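Local coordinates for Mll3558 protein (Mesorhizobium loti, PDB 3RD6) that is of unknown function but belongs to the AHA1 family, whose helix-grip fold suggests a possible role in binding a small hydrophobic ligand or a partner protein, at the interface of chains A and B. Coordinates in Å, arbitrary orientation; residue numbers count along the deposited sequence, not the author numbering. Chains: chain A/B, Mll3558 protein.

The interface of chains A and B. Residues chain A 7, 100, 121-123; chain B 102, 104, 121.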
loop_
_atom_site.group_PDB
_atom_site.type_symbol
_atom_site.label_atom_id
_atom_site.label_comp_id
_atom_site.label_asym_id
_atom_site.label_seq_id
_atom_site.Cartn_x
_atom_site.Cartn_y
_atom_site.Cartn_z
ATOM N N HIS A 7 0.490 -4.758 -12.732
ATOM C CA HIS A 7 0.326 -3.478 -12.059
ATOM C C HIS A 7 -0.650 -2.655 -12.852
ATOM O O HIS A 7 -0.493 -2.498 -14.056
ATOM C CB HIS A 7 1.634 -2.692 -11.985
ATOM C CG HIS A 7 2.676 -3.331 -11.127
ATOM N ND1 HIS A 7 3.643 -4.171 -11.632
ATOM C CD2 HIS A 7 2.872 -3.294 -9.791
ATOM C CE1 HIS A 7 4.393 -4.625 -10.645
ATOM N NE2 HIS A 7 3.947 -4.108 -9.516
ATOM N N ALA A 100 -2.101 -7.167 -3.663
ATOM C CA ALA A 100 -1.756 -6.140 -2.671
ATOM C C ALA A 100 -1.910 -4.822 -3.400
ATOM O O ALA A 100 -1.531 -4.700 -4.552
ATOM C CB ALA A 100 -0.331 -6.298 -2.186
ATOM N N GLN A 121 -4.205 1.729 -6.737
ATOM C CA GLN A 121 -2.996 1.268 -7.405
ATOM C C GLN A 121 -2.759 -0.129 -6.886
ATOM O O GLN A 121 -2.403 -0.311 -5.730
ATOM C CB GLN A 121 -1.825 2.186 -7.060
ATOM C CG GLN A 121 -2.004 3.594 -7.573
ATOM C CD GLN A 121 -1.092 4.589 -6.903
ATOM O OE1 GLN A 121 -1.293 4.955 -5.745
ATOM N NE2 GLN A 121 -0.079 5.037 -7.629
ATOM N N GLY A 122 -2.980 -1.118 -7.736
ATOM C CA GLY A 122 -2.805 -2.479 -7.289
ATOM C C GLY A 122 -1.766 -3.332 -7.974
ATOM O O GLY A 122 -1.270 -3.042 -9.059
ATOM N N ALA A 123 -1.437 -4.412 -7.294
ATOM C CA ALA A 123 -0.488 -5.391 -7.777
ATOM C C ALA A 123 -1.209 -6.739 -7.663
ATOM O O ALA A 123 -1.438 -7.238 -6.558
ATOM C CB ALA A 123 0.775 -5.363 -6.902
ATOM N N LEU B 102 3.090 1.505 -2.673
ATOM C CA LEU B 102 3.157 0.053 -2.731
ATOM C C LEU B 102 4.334 -0.268 -3.630
ATOM O O LEU B 102 4.372 0.164 -4.789
ATOM C CB LEU B 102 1.884 -0.542 -3.327
ATOM C CG LEU B 102 1.978 -2.058 -3.405
ATOM C CD1 LEU B 102 2.098 -2.625 -2.025
ATOM C CD2 LEU B 102 0.777 -2.620 -4.115
ATOM N N THR B 104 6.883 -2.973 -5.551
ATOM C CA THR B 104 7.084 -4.316 -6.062
ATOM C C THR B 104 8.507 -4.383 -6.579
ATOM O O THR B 104 8.948 -3.507 -7.337
ATOM C CB THR B 104 6.141 -4.662 -7.240
ATOM O OG1 THR B 104 4.801 -4.264 -6.935
ATOM C CG2 THR B 104 6.183 -6.148 -7.501
ATOM N N GLN B 121 4.269 2.144 -6.972
ATOM C CA GLN B 121 2.987 2.777 -7.204
ATOM C C GLN B 121 2.872 3.673 -5.981
ATOM O O GLN B 121 2.775 3.186 -4.855
ATOM C CB GLN B 121 1.899 1.709 -7.265
ATOM C CG GLN B 121 2.193 0.629 -8.316
ATOM C CD GLN B 121 1.326 -0.603 -8.179
ATOM O OE1 GLN B 121 1.641 -1.499 -7.403
ATOM N NE2 GLN B 121 0.219 -0.649 -8.932
#
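Hydrogen bonds between A:His7 and B:Thr104 and from B:Gln121 to A:Gly122 link the sheets of two AHA1-family (SRPBCC-type) subunits, strands 5-16, 96-110 and 113-125 of chain A facing strands 97-108 and 115-124 of chain B. The contact is part of a two-fold symmetric interface and recurs with the chains exchanged; whether this dimer forms in solution the structure alone does not show. In the first bond the imidazole NE2 of A:His7 lies 2.7 Å from the hydroxyl OG1 of B:Thr104, nearly straight at 167°, its direction not decided. The two side chains come from opposite directions, and B:Thr104 CB sits at the ring edge, in its plane. In the second, the amide NE2 of B:Gln121 donates to the backbone O of A:Gly122 at 2.8 Å. This oxygen lies close to the amide plane, whereas the donor stands 56° above the peptide carbonyl plane. With CG anti to the carbonyl carbon (chi1 -55°), the B:Gln121 chain runs on extended and carries NE2 to that oxygen.

The amide of B:Gln121 stands almost perpendicular to the A:His7 ring, its oxygen OE1 in the ring plane at the edge, 3.2 Å from CD2. The side chains of A:Gln121 and B:Gln121 run past each other in opposite directions, their CB atoms 3.8 Å apart. Replacing B:Gln121 by an alanine removes the amide, which would probably leave A:Gly122 O without this donor and a gap beside the A:His7 ring. Methyl CD2 of B:Leu102 meets A:Ala123 CB at 3.9 Å.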